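UPF0201 protein MJ1564 (PDB 2PZZ) is of unknown function, an archaeal protein of the UPF0201 family that resembles RNA-binding proteins in structure but is unlikely to bind RNA. Local coordinates at residues Ile5-Val10 with Phe41-Gly46; Leu24-Lys29 with Glu52-Leu57; Asp65-Val70 with Asp122-Thr127; Glu77-Phe82 with Lys107-Glu112; Asn85-Tyr90 with Asp97-Gly102. One frame throughout, in Å; residues are numbered along the deposited sequence.

Contact 1 of 5, residues Ile5-Val10 with Phe41-Gly46; sequences IIKAKV and FGEWEG
Backbone hydrogen bonds carry most of this contact. Strand 5-10 and strand 42-46 run antiparallel, their axes at 159° and 4.3 Å apart at closest approach. I6 with G46, A8 with W44 and V10 with G42 are the hydrogen-bonded pairs, each joined by two N-H to O=C bonds. The straightest runs from W44 N to A8 O (2.8 Å, 172°). At V10 N to G42 O the donor instead stands above the carbonyl plane. Between these pairs the CA-H groups lean on carbonyls, with K7 CA 3.2 Å from W44 O.

Apolar packing occupies the face that bears I6, A8, V10 and W44. V10 CG2, anti to the carbonyl carbon, touches the indole, 3.6 Å from W44 CD1, as the two side chains run side by side; the indole N-H is taken by K16 O. Small A8 leaves room for V19 and I23 of helix 16-26, and G42 and G46 add no bulk beside V10 and I6.

Charge lies on the other face, where K7, K9, E43 and E45 suit a partly solvated surface. The extended K7 chain runs alongside E45, yet K7 NZ stays 4.5 Å from E45 OE2, too far for a salt bridge, so any attraction is probably modest.

Opposed apolar and charged faces are characteristic of an antiparallel sheet covered by helices on one side, here where central strand 3-10 pairs with 42-48.

Contact 2 of 5, residues Leu24-Lys29 with Glu52-Leu57; sequences LNIFPK and EKLKEL
K53 leans from the start of helix 52-60 onto segment 24-29, and its aliphatic chain makes a large share of the contact. K53 CB sits 3.4 Å from I26 O and is pressed against the proline ring, 3.5 Å from P28 CD, tighter than usual for two carbons. CG, anti to the backbone N (chi1 -177°), stays close to I26 O and N25 O. A bend at chi2 (62°) carries the chain past N25, so that K53 CE reaches 3.6 Å from N25 O while the amino end leads away. A lysine fits here because its methylenes can pack while its charge moves off the contact.

Beside it the two segments meet through carbon. The I26 and L57 side chains cross obliquely, with I26 CD1 3.7 Å from L57 CD1, and F27 CE1 comes within 4.2 Å of L54 CD2; V94 also touches I26, L54 and L57.

No direct hydrogen bond joins the segments. Water 1 bridges them, donating to I26 O at 2.6 Å and accepting from L54 N at 2.9 Å. The chemistry implies a mostly apolar contact, with K53 methylenes against backbone carbonyls and one water satisfying I26 O and L54 N.

Contact 3 of 5, residues Asp65-Val70 with Asp122-Thr127; sequences DAARMV and DIAPRT
An arginine-arginine guanidinium stack marks this packing of helix 64-73 against the end of helix 116-123. A124, the first residue to depart from helical backbone angles, turns its methyl to the other helix: A124 CB lies 3.8 Å from A67 CB, a closeness that two small residues allow. Its carbonyl accepts from R68, with NH1 to A124 O at 2.9 Å, in the carbonyl plane and on a lone pair. R68 gets there with CG anti to the backbone N (chi1 -179°) and a bend at chi2 (51°); its NE is held by E72 in a salt bridge.

P125 points its CB away from segment 65-70, its side chain touching R59 and L64. R126 then brings its long side chain back over one face of R68, the two guanidinium planes 21° apart and their centres 4.0 Å apart. Such like-charge stacking is probably eased by E72, which also forms a long, weak ion pair with R126. R68 NH2 and R126 NE come closest, 3.7 Å apart.

Contact 4 of 5, residues Glu77-Phe82 with Lys107-Glu112; sequences ENATKF and KILADE
An antiparallel pair of strands at one margin of the sheet forms this contact: 79-82, on the outermost strand 79-84, against 107-109, with axes at 169° and 4.8 Å apart. T80 and I108 make the hydrogen-bonded pair. I108 N gives a bond to T80 O at 3.0 Å, arriving nearly along the C=O axis, while the return bond from T80 N to I108 O is longer, 3.2 Å. Beyond the strands the pairing continues into the loops, where A110 N meets N78 O at 2.9 Å and 172°.

The side chains divide between the two faces. T80, I108 and F82 form an apolar cluster: I108 CD1 reaches the edge of the F82 ring, in its plane, 3.9 Å from CE2. Threonine suits its place because it serves both needs, its CG2 lying beside I108 CB while OG1, anti to the backbone N, bonds to L71 O. On the other face A79 CB packs on L109 CD2 at 3.7 Å; A79 CA makes a CA-H...O contact to I108 O. K81 and K107 share that face; K107 bends at chi3 and chi4, and K81 NZ and K107 NZ stay 5.5 Å apart, which probably limits their repulsion.

Strand 104-109 lies between strand 79-84 and strand 3-10, to which K107 and L109 are hydrogen-bonded, while helices 116-123 and 64-73 pack on the face with I108 and F82.

Contact 5 of 5, residues Asn85-Tyr90 with Asp97-Gly102; sequences NKQAAY and DIDTHG
The close-fitting part lies where helix 86-90 begins. K86 N, a first-turn N-H, donates to D99 OD1 at 2.8 Å from above the carboxylate plane, and K86 CB lies beside that oxygen. D99 has CG between the backbone N and the carbonyl carbon (chi1 60°), and its other oxygen, OD2, accepts from H101 N in an Asx turn. The bent K86 chain crosses H101 and sets NZ 2.7 Å from H101 O; K9 O and a salt bridge to E14 also hold this buried ammonium.

N85 is the helix N-cap. With CG anti to the backbone N, its OD1 accepts from Q87 N and A88 N. The N-H groups at the helix start, with K86 NZ nearby, probably ease the charge of D99.

Looser is the exposed D97 side. N85 ND2 makes only weak hydrogen bonds to that carboxylate, 3.3 Å to D97 OD2, with amide and carboxylate planes 46° apart. Farther from D97, P12 of the second subunit packs on Q87 and Y90.

How the contacts relate
Contacts 1 and 4 belong to one sheet: strands 3-10 and 104-109 are neighbours, and I5 N lies 2.7 Å from K107 O, a probable hydrogen bond, although the contact centres are about 19 Å apart. Contact 2 touches contact 1, I6 CD1 meeting F27 CE2 at 3.9 Å, and contact 3 through the salt bridge of K55 with D122. Contact 3 in turn backs contact 4, with V70 CG1 3.5 Å from F82 CB. Contact 5, nested within the chain loop closed by contact 4, touches contact 1 through K86 and contact 2 through N25, and also lies at the subunit interface, as does F41 of contact 1. With the function unknown, no site can be assigned.

Contact 1 of 5, residues Ile5-Val10 with Phe41-Gly46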
# COMPACT_ATOMS: atom_id res chain seq x y z
N ILE A 5 14.93 12.88 -6.22
CA ILE A 5 15.16 12.07 -5.02
C ILE A 5 13.95 11.14 -4.91
O ILE A 5 12.82 11.58 -5.03
CB ILE A 5 15.21 12.93 -3.74
CG1 ILE A 5 16.14 14.13 -3.93
CG2 ILE A 5 15.67 12.06 -2.57
CD1 ILE A 5 17.55 13.79 -4.39
N ILE A 6 14.19 9.86 -4.64
CA ILE A 6 13.11 8.88 -4.54
C ILE A 6 13.15 8.05 -3.27
O ILE A 6 14.20 7.57 -2.88
CB ILE A 6 13.15 7.90 -5.74
CG1 ILE A 6 12.91 8.68 -7.02
CG2 ILE A 6 12.13 6.81 -5.58
CD1 ILE A 6 11.67 9.53 -6.96
N LYS A 7 11.99 7.89 -2.64
CA LYS A 7 11.86 7.09 -1.42
C LYS A 7 10.56 6.31 -1.52
O LYS A 7 9.54 6.85 -1.93
CB LYS A 7 11.82 8.01 -0.19
CG LYS A 7 13.05 8.89 -0.06
CD LYS A 7 12.99 9.76 1.19
CE LYS A 7 14.24 10.63 1.29
NZ LYS A 7 14.21 11.58 2.45
N ALA A 8 10.59 5.04 -1.15
CA ALA A 8 9.39 4.20 -1.21
C ALA A 8 9.48 3.18 -0.11
O ALA A 8 10.45 2.41 -0.05
CB ALA A 8 9.30 3.49 -2.56
N LYS A 9 8.49 3.16 0.77
CA LYS A 9 8.49 2.20 1.87
C LYS A 9 8.11 0.84 1.29
O LYS A 9 7.47 0.76 0.25
CB LYS A 9 7.47 2.60 2.95
CG LYS A 9 6.00 2.27 2.60
CD LYS A 9 5.05 2.45 3.80
CE LYS A 9 4.95 3.92 4.24
NZ LYS A 9 3.86 4.18 5.25
N VAL A 10 8.54 -0.21 1.97
CA VAL A 10 8.23 -1.57 1.60
C VAL A 10 7.62 -2.15 2.87
O VAL A 10 8.31 -2.36 3.87
CB VAL A 10 9.47 -2.41 1.24
CG1 VAL A 10 9.07 -3.89 1.09
CG2 VAL A 10 10.09 -1.91 -0.04
N PHE A 41 9.45 -3.78 8.27
CA PHE A 41 9.28 -2.69 7.31
C PHE A 41 10.66 -2.38 6.71
O PHE A 41 11.70 -2.66 7.30
CB PHE A 41 8.76 -1.41 7.99
CG PHE A 41 7.27 -1.41 8.25
CD1 PHE A 41 6.73 -2.22 9.25
CD2 PHE A 41 6.42 -0.61 7.49
CE1 PHE A 41 5.34 -2.22 9.49
CE2 PHE A 41 5.04 -0.61 7.72
CZ PHE A 41 4.50 -1.41 8.72
N GLY A 42 10.65 -1.78 5.52
CA GLY A 42 11.89 -1.42 4.87
C GLY A 42 11.65 -0.21 4.01
O GLY A 42 10.55 0.33 4.01
N GLU A 43 12.67 0.23 3.27
CA GLU A 43 12.52 1.39 2.41
C GLU A 43 13.59 1.47 1.33
O GLU A 43 14.77 1.17 1.58
CB GLU A 43 12.57 2.66 3.27
CG GLU A 43 12.60 3.96 2.49
CD GLU A 43 12.75 5.18 3.40
OE1 GLU A 43 13.74 5.26 4.15
OE2 GLU A 43 11.87 6.06 3.36
N TRP A 44 13.19 1.88 0.12
CA TRP A 44 14.12 2.06 -0.98
C TRP A 44 14.38 3.56 -1.09
O TRP A 44 13.45 4.34 -1.00
CB TRP A 44 13.53 1.61 -2.33
CG TRP A 44 13.51 0.14 -2.58
CD1 TRP A 44 12.44 -0.70 -2.45
CD2 TRP A 44 14.61 -0.68 -3.01
NE1 TRP A 44 12.81 -1.99 -2.77
CE2 TRP A 44 14.13 -2.00 -3.12
CE3 TRP A 44 15.96 -0.41 -3.31
CZ2 TRP A 44 14.96 -3.07 -3.52
CZ3 TRP A 44 16.78 -1.47 -3.71
CH2 TRP A 44 16.27 -2.79 -3.81
N GLU A 45 15.63 3.94 -1.27
CA GLU A 45 15.98 5.35 -1.48
C GLU A 45 16.92 5.39 -2.67
O GLU A 45 17.73 4.49 -2.85
CB GLU A 45 16.70 5.93 -0.27
CG GLU A 45 15.79 6.23 0.89
CD GLU A 45 16.58 6.61 2.12
OE1 GLU A 45 17.20 5.71 2.72
OE2 GLU A 45 16.58 7.80 2.46
N GLY A 46 16.82 6.43 -3.48
CA GLY A 46 17.70 6.53 -4.63
C GLY A 46 17.55 7.82 -5.39
O GLY A 46 16.72 8.66 -5.07

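Contact 2 of 5, residues Leu24-Lys29 with Glu52-Leu57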
# COMPACT_ATOMS: atom_id res chain seq x y z
N LEU A 24 11.61 1.66 -10.89
CA LEU A 24 12.34 1.62 -12.15
C LEU A 24 11.44 1.79 -13.37
O LEU A 24 11.88 2.34 -14.37
CB LEU A 24 13.18 0.34 -12.25
CG LEU A 24 14.25 0.28 -11.13
CD1 LEU A 24 14.91 -1.09 -11.07
CD2 LEU A 24 15.30 1.37 -11.36
N ASN A 25 10.19 1.35 -13.29
CA ASN A 25 9.27 1.51 -14.42
C ASN A 25 9.03 2.98 -14.73
O ASN A 25 8.67 3.33 -15.85
CB ASN A 25 7.91 0.85 -14.17
CG ASN A 25 7.96 -0.66 -14.24
OD1 ASN A 25 8.88 -1.23 -14.84
ND2 ASN A 25 6.97 -1.32 -13.64
N ILE A 26 9.20 3.84 -13.72
CA ILE A 26 9.00 5.28 -13.93
C ILE A 26 10.34 6.02 -14.02
O ILE A 26 10.47 6.99 -14.77
CB ILE A 26 8.15 5.90 -12.79
CG1 ILE A 26 6.92 5.03 -12.51
CG2 ILE A 26 7.70 7.31 -13.16
CD1 ILE A 26 5.94 4.91 -13.69
N PHE A 27 11.33 5.53 -13.28
CA PHE A 27 12.66 6.13 -13.24
C PHE A 27 13.71 5.06 -13.48
O PHE A 27 14.43 4.69 -12.57
CB PHE A 27 12.89 6.80 -11.87
CG PHE A 27 11.89 7.88 -11.54
CD1 PHE A 27 11.95 9.11 -12.19
CD2 PHE A 27 10.87 7.65 -10.62
CE1 PHE A 27 10.98 10.11 -11.93
CE2 PHE A 27 9.90 8.63 -10.35
CZ PHE A 27 9.96 9.87 -11.01
N PRO A 28 13.81 4.57 -14.73
CA PRO A 28 14.74 3.54 -15.20
C PRO A 28 16.21 3.70 -14.81
O PRO A 28 16.90 2.70 -14.57
CB PRO A 28 14.56 3.57 -16.72
CG PRO A 28 13.17 4.02 -16.90
CD PRO A 28 13.08 5.14 -15.88
N LYS A 29 16.70 4.93 -14.76
CA LYS A 29 18.10 5.21 -14.42
C LYS A 29 18.38 5.38 -12.93
O LYS A 29 19.52 5.60 -12.54
CB LYS A 29 18.59 6.47 -15.14
CG LYS A 29 18.88 6.31 -16.63
CD LYS A 29 17.62 6.35 -17.47
CE LYS A 29 17.94 6.23 -18.96
NZ LYS A 29 18.90 7.28 -19.43
N GLU A 52 13.15 11.56 -18.22
CA GLU A 52 12.75 11.22 -19.58
C GLU A 52 11.59 10.24 -19.64
O GLU A 52 10.60 10.48 -20.31
CB GLU A 52 13.94 10.65 -20.36
CG GLU A 52 14.93 11.72 -20.83
CD GLU A 52 16.28 11.13 -21.21
OE1 GLU A 52 16.32 10.10 -21.92
OE2 GLU A 52 17.31 11.71 -20.79
N LYS A 53 11.71 9.13 -18.92
CA LYS A 53 10.64 8.14 -18.92
C LYS A 53 9.34 8.75 -18.39
O LYS A 53 8.27 8.56 -18.98
CB LYS A 53 11.05 6.93 -18.07
CG LYS A 53 10.03 5.80 -18.04
CD LYS A 53 9.81 5.21 -19.43
CE LYS A 53 9.08 3.88 -19.35
NZ LYS A 53 8.77 3.33 -20.71
N LEU A 54 9.43 9.47 -17.28
CA LEU A 54 8.24 10.11 -16.70
C LEU A 54 7.55 11.01 -17.73
O LEU A 54 6.33 10.98 -17.88
CB LEU A 54 8.63 10.95 -15.47
CG LEU A 54 7.55 11.85 -14.85
CD1 LEU A 54 6.38 11.00 -14.40
CD2 LEU A 54 8.14 12.64 -13.65
N LYS A 55 8.35 11.79 -18.46
CA LYS A 55 7.79 12.69 -19.47
C LYS A 55 7.05 11.94 -20.58
O LYS A 55 6.02 12.41 -21.07
CB LYS A 55 8.89 13.54 -20.10
CG LYS A 55 9.55 14.50 -19.12
CD LYS A 55 10.59 15.35 -19.81
CE LYS A 55 11.21 16.34 -18.84
NZ LYS A 55 12.35 17.12 -19.43
N GLU A 56 7.57 10.79 -20.96
CA GLU A 56 6.94 9.98 -22.00
C GLU A 56 5.59 9.47 -21.51
O GLU A 56 4.58 9.58 -22.21
CB GLU A 56 7.80 8.76 -22.34
CG GLU A 56 9.06 9.04 -23.11
CD GLU A 56 9.97 7.83 -23.14
OE1 GLU A 56 9.45 6.69 -23.17
OE2 GLU A 56 11.21 8.02 -23.12
N LEU A 57 5.57 8.92 -20.30
CA LEU A 57 4.34 8.37 -19.75
C LEU A 57 3.24 9.40 -19.57
O LEU A 57 2.06 9.11 -19.82
CB LEU A 57 4.62 7.65 -18.44
CG LEU A 57 5.61 6.48 -18.56
CD1 LEU A 57 5.92 5.93 -17.20
CD2 LEU A 57 5.02 5.39 -19.47
O HOH W 1 11.75 9.12 -15.65

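Contact 3 of 5, residues Asp65-Val70 with Asp122-Thr127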
# COMPACT_ATOMS: atom_id res chain seq x y z
N ASP A 65 -2.26 17.59 -17.99
CA ASP A 65 -3.02 18.56 -17.22
C ASP A 65 -2.99 18.26 -15.74
O ASP A 65 -2.91 19.18 -14.92
CB ASP A 65 -4.46 18.61 -17.72
CG ASP A 65 -4.96 17.25 -18.20
OD1 ASP A 65 -4.37 16.70 -19.16
OD2 ASP A 65 -5.93 16.74 -17.61
N ALA A 66 -3.07 16.98 -15.40
CA ALA A 66 -3.06 16.57 -14.00
C ALA A 66 -1.66 16.75 -13.43
O ALA A 66 -1.49 17.27 -12.33
CB ALA A 66 -3.51 15.12 -13.88
N ALA A 67 -0.65 16.30 -14.17
CA ALA A 67 0.73 16.40 -13.73
C ALA A 67 1.12 17.85 -13.46
O ALA A 67 1.74 18.15 -12.44
CB ALA A 67 1.66 15.78 -14.76
N ARG A 68 0.75 18.75 -14.36
CA ARG A 68 1.08 20.17 -14.20
C ARG A 68 0.53 20.72 -12.90
O ARG A 68 1.21 21.42 -12.16
CB ARG A 68 0.54 20.97 -15.38
CG ARG A 68 0.84 22.47 -15.33
CD ARG A 68 2.34 22.77 -15.09
NE ARG A 68 2.58 24.18 -15.33
CZ ARG A 68 2.74 24.70 -16.54
NH1 ARG A 68 2.72 23.91 -17.61
NH2 ARG A 68 2.85 26.01 -16.70
N MSE A 69 -0.73 20.39 -12.61
CA MSE A 69 -1.37 20.86 -11.40
C MSE A 69 -0.66 20.30 -10.17
O MSE A 69 -0.38 21.03 -9.21
CB MSE A 69 -2.84 20.44 -11.37
CG MSE A 69 -3.62 21.04 -10.21
SE MSE A 69 -5.31 20.14 -9.87
CE MSE A 69 -4.66 18.93 -8.50
N VAL A 70 -0.36 19.00 -10.18
CA VAL A 70 0.31 18.38 -9.04
C VAL A 70 1.72 18.94 -8.80
O VAL A 70 2.12 19.17 -7.66
CB VAL A 70 0.39 16.85 -9.20
CG1 VAL A 70 1.21 16.24 -8.07
CG2 VAL A 70 -1.03 16.25 -9.21
N ASP A 122 8.50 22.10 -18.81
CA ASP A 122 9.17 21.16 -19.69
C ASP A 122 8.64 19.74 -19.49
O ASP A 122 8.48 18.99 -20.46
CB ASP A 122 10.67 21.22 -19.41
CG ASP A 122 11.47 20.36 -20.34
OD1 ASP A 122 11.46 19.13 -20.15
OD2 ASP A 122 12.11 20.91 -21.26
N ILE A 123 8.38 19.38 -18.24
CA ILE A 123 7.88 18.04 -17.92
C ILE A 123 6.40 17.88 -18.25
O ILE A 123 6.01 16.93 -18.93
CB ILE A 123 8.09 17.72 -16.43
CG1 ILE A 123 9.60 17.64 -16.13
CG2 ILE A 123 7.42 16.38 -16.07
CD1 ILE A 123 9.93 17.36 -14.66
N ALA A 124 5.59 18.82 -17.77
CA ALA A 124 4.15 18.80 -17.99
C ALA A 124 3.68 20.13 -18.57
O ALA A 124 3.20 21.01 -17.84
CB ALA A 124 3.42 18.51 -16.66
N PRO A 125 3.82 20.30 -19.90
CA PRO A 125 3.43 21.51 -20.62
C PRO A 125 1.91 21.65 -20.70
O PRO A 125 1.19 20.64 -20.79
CB PRO A 125 4.01 21.29 -22.02
CG PRO A 125 5.08 20.27 -21.81
CD PRO A 125 4.48 19.35 -20.81
N ARG A 126 1.43 22.89 -20.69
CA ARG A 126 0.00 23.14 -20.80
C ARG A 126 -0.47 22.58 -22.14
O ARG A 126 0.35 22.25 -23.00
CB ARG A 126 -0.29 24.64 -20.74
CG ARG A 126 0.03 25.27 -19.40
CD ARG A 126 -0.57 26.66 -19.28
NE ARG A 126 -0.46 27.16 -17.91
CZ ARG A 126 -0.89 26.51 -16.83
NH1 ARG A 126 -1.47 25.32 -16.94
NH2 ARG A 126 -0.74 27.05 -15.63
N THR A 127 -1.79 22.47 -22.31
CA THR A 127 -2.36 21.98 -23.56
C THR A 127 -3.69 22.66 -23.88
O THR A 127 -4.28 23.34 -23.03
CB THR A 127 -2.61 20.44 -23.54
OG1 THR A 127 -3.64 20.13 -22.59
CG2 THR A 127 -1.35 19.68 -23.18

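Contact 4 of 5, residues Glu77-Phe82 with Lys107-Glu112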
# COMPACT_ATOMS: atom_id res chain seq x y z
N GLU A 77 10.72 27.04 -3.90
CA GLU A 77 11.66 27.85 -4.67
C GLU A 77 12.53 27.10 -5.68
O GLU A 77 12.54 27.45 -6.85
CB GLU A 77 12.54 28.68 -3.72
CG GLU A 77 13.19 29.87 -4.40
CD GLU A 77 13.79 30.84 -3.39
OE1 GLU A 77 14.36 31.86 -3.83
OE2 GLU A 77 13.68 30.58 -2.17
N ASN A 78 13.25 26.08 -5.24
CA ASN A 78 14.13 25.33 -6.14
C ASN A 78 13.73 23.87 -6.33
O ASN A 78 14.55 23.05 -6.77
CB ASN A 78 15.56 25.39 -5.60
CG ASN A 78 15.93 26.78 -5.11
OD1 ASN A 78 16.15 26.99 -3.91
ND2 ASN A 78 15.96 27.73 -6.02
N ALA A 79 12.49 23.53 -6.01
CA ALA A 79 12.05 22.16 -6.13
C ALA A 79 10.53 21.99 -6.18
O ALA A 79 9.78 22.95 -6.18
CB ALA A 79 12.60 21.35 -4.97
N THR A 80 10.11 20.73 -6.27
CA THR A 80 8.71 20.35 -6.27
C THR A 80 8.68 18.90 -5.82
O THR A 80 9.68 18.19 -5.95
CB THR A 80 8.03 20.48 -7.66
OG1 THR A 80 6.62 20.27 -7.51
CG2 THR A 80 8.59 19.45 -8.65
N LYS A 81 7.57 18.47 -5.25
CA LYS A 81 7.47 17.10 -4.77
C LYS A 81 6.06 16.59 -5.01
O LYS A 81 5.15 17.38 -5.25
CB LYS A 81 7.81 17.04 -3.28
CG LYS A 81 6.90 17.89 -2.41
CD LYS A 81 7.50 18.09 -1.02
CE LYS A 81 6.59 18.95 -0.15
NZ LYS A 81 7.24 19.34 1.14
N PHE A 82 5.90 15.27 -4.97
CA PHE A 82 4.61 14.64 -5.19
C PHE A 82 4.78 13.16 -4.96
O PHE A 82 5.90 12.66 -4.79
CB PHE A 82 4.12 14.91 -6.62
CG PHE A 82 5.09 14.45 -7.68
CD1 PHE A 82 5.03 13.14 -8.17
CD2 PHE A 82 6.08 15.30 -8.16
CE1 PHE A 82 5.95 12.69 -9.13
CE2 PHE A 82 7.01 14.86 -9.12
CZ PHE A 82 6.94 13.55 -9.60
N LYS A 107 10.92 13.88 -5.30
CA LYS A 107 11.37 15.26 -5.18
C LYS A 107 12.31 15.62 -6.33
O LYS A 107 13.35 14.98 -6.54
CB LYS A 107 12.11 15.45 -3.85
CG LYS A 107 12.17 16.87 -3.34
CD LYS A 107 13.12 17.00 -2.15
CE LYS A 107 12.82 15.99 -1.05
NZ LYS A 107 11.52 16.26 -0.39
N ILE A 108 11.93 16.63 -7.10
CA ILE A 108 12.74 17.08 -8.22
C ILE A 108 13.43 18.38 -7.81
O ILE A 108 12.76 19.39 -7.57
CB ILE A 108 11.87 17.33 -9.45
CG1 ILE A 108 11.27 16.00 -9.94
CG2 ILE A 108 12.69 18.01 -10.53
CD1 ILE A 108 10.18 16.16 -10.99
N LEU A 109 14.76 18.35 -7.75
CA LEU A 109 15.54 19.52 -7.35
C LEU A 109 16.24 20.18 -8.52
O LEU A 109 16.94 19.53 -9.30
CB LEU A 109 16.59 19.11 -6.31
CG LEU A 109 16.17 18.13 -5.21
CD1 LEU A 109 17.39 17.74 -4.37
CD2 LEU A 109 15.10 18.76 -4.33
N ALA A 110 16.05 21.49 -8.66
CA ALA A 110 16.69 22.25 -9.73
C ALA A 110 18.05 22.71 -9.22
O ALA A 110 18.18 23.06 -8.05
CB ALA A 110 15.84 23.46 -10.08
N ASP A 111 19.09 22.69 -10.07
CA ASP A 111 20.38 23.15 -9.58
C ASP A 111 20.42 24.67 -9.65
O ASP A 111 19.48 25.29 -10.15
CB ASP A 111 21.56 22.54 -10.36
CG ASP A 111 21.65 23.00 -11.81
OD1 ASP A 111 21.12 24.07 -12.18
OD2 ASP A 111 22.30 22.27 -12.60
N GLU A 112 21.49 25.26 -9.14
CA GLU A 112 21.66 26.71 -9.11
C GLU A 112 21.50 27.41 -10.46
O GLU A 112 21.29 28.62 -10.51
CB GLU A 112 23.04 27.06 -8.53
CG GLU A 112 24.22 26.45 -9.29
CD GLU A 112 25.58 26.86 -8.74
OE1 GLU A 112 26.56 26.10 -8.95
OE2 GLU A 112 25.68 27.93 -8.10

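Contact 5 of 5, residues Asn85-Tyr90 with Asp97-Gly102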
# COMPACT_ATOMS: atom_id res chain seq x y z
N ASN A 85 1.37 6.57 -7.34
CA ASN A 85 0.70 5.37 -6.87
C ASN A 85 1.65 4.21 -7.15
O ASN A 85 2.14 4.04 -8.26
CB ASN A 85 -0.60 5.16 -7.62
CG ASN A 85 -1.37 3.98 -7.10
OD1 ASN A 85 -0.84 2.87 -6.99
ND2 ASN A 85 -2.63 4.22 -6.75
N LYS A 86 1.91 3.42 -6.12
CA LYS A 86 2.83 2.30 -6.22
C LYS A 86 2.28 1.15 -7.06
O LYS A 86 3.04 0.46 -7.75
CB LYS A 86 3.16 1.82 -4.79
CG LYS A 86 4.47 1.10 -4.64
CD LYS A 86 5.11 1.36 -3.27
CE LYS A 86 4.16 1.07 -2.12
NZ LYS A 86 4.89 0.84 -0.83
N GLN A 87 0.96 0.96 -7.03
CA GLN A 87 0.31 -0.12 -7.77
C GLN A 87 0.20 0.22 -9.25
O GLN A 87 0.40 -0.63 -10.12
CB GLN A 87 -1.07 -0.41 -7.16
CG GLN A 87 -1.03 -0.50 -5.62
CD GLN A 87 0.04 -1.46 -5.13
OE1 GLN A 87 0.61 -1.29 -4.04
NE2 GLN A 87 0.33 -2.49 -5.92
N ALA A 88 -0.11 1.48 -9.54
CA ALA A 88 -0.19 1.92 -10.92
C ALA A 88 1.22 1.84 -11.51
O ALA A 88 1.42 1.42 -12.65
CB ALA A 88 -0.71 3.34 -10.98
N ALA A 89 2.21 2.24 -10.71
CA ALA A 89 3.59 2.24 -11.15
C ALA A 89 4.07 0.82 -11.46
O ALA A 89 4.87 0.60 -12.38
CB ALA A 89 4.49 2.87 -10.09
N TYR A 90 3.58 -0.13 -10.69
CA TYR A 90 3.98 -1.51 -10.88
C TYR A 90 3.63 -2.00 -12.30
O TYR A 90 4.39 -2.76 -12.89
CB TYR A 90 3.30 -2.41 -9.86
CG TYR A 90 3.78 -3.83 -9.96
CD1 TYR A 90 5.07 -4.18 -9.54
CD2 TYR A 90 2.97 -4.83 -10.51
CE1 TYR A 90 5.53 -5.47 -9.67
CE2 TYR A 90 3.44 -6.14 -10.64
CZ TYR A 90 4.71 -6.45 -10.21
OH TYR A 90 5.20 -7.72 -10.33
N ASP A 97 -2.24 9.57 -6.98
CA ASP A 97 -2.88 9.30 -5.69
C ASP A 97 -2.03 8.31 -4.89
O ASP A 97 -1.54 7.33 -5.45
CB ASP A 97 -4.27 8.72 -5.91
CG ASP A 97 -4.22 7.42 -6.69
OD1 ASP A 97 -3.46 7.37 -7.68
OD2 ASP A 97 -4.94 6.47 -6.31
N ILE A 98 -1.84 8.56 -3.60
CA ILE A 98 -1.05 7.64 -2.78
C ILE A 98 -1.86 6.36 -2.59
O ILE A 98 -3.01 6.41 -2.15
CB ILE A 98 -0.74 8.22 -1.36
CG1 ILE A 98 0.14 9.47 -1.45
CG2 ILE A 98 -0.02 7.17 -0.52
CD1 ILE A 98 -0.64 10.74 -1.71
N ASP A 99 -1.28 5.22 -2.93
CA ASP A 99 -1.98 3.95 -2.77
C ASP A 99 -2.00 3.56 -1.29
O ASP A 99 -1.35 4.21 -0.46
CB ASP A 99 -1.30 2.84 -3.58
CG ASP A 99 0.14 2.61 -3.16
OD1 ASP A 99 0.99 3.48 -3.46
OD2 ASP A 99 0.42 1.56 -2.54
N THR A 100 -2.74 2.50 -0.97
CA THR A 100 -2.86 2.02 0.40
C THR A 100 -1.49 1.71 1.01
O THR A 100 -1.33 1.72 2.24
CB THR A 100 -3.70 0.72 0.46
OG1 THR A 100 -5.01 0.97 -0.08
CG2 THR A 100 -3.84 0.24 1.89
N HIS A 101 -0.51 1.44 0.16
CA HIS A 101 0.82 1.10 0.65
C HIS A 101 1.88 2.21 0.71
O HIS A 101 3.06 1.92 0.84
CB HIS A 101 1.34 -0.13 -0.10
CG HIS A 101 0.63 -1.39 0.26
ND1 HIS A 101 -0.74 -1.48 0.32
CD2 HIS A 101 1.10 -2.62 0.59
CE1 HIS A 101 -1.09 -2.70 0.69
NE2 HIS A 101 0.01 -3.41 0.86
N GLY A 102 1.47 3.46 0.62
CA GLY A 102 2.43 4.55 0.74
C GLY A 102 2.84 5.36 -0.47
O GLY A 102 3.24 6.52 -0.34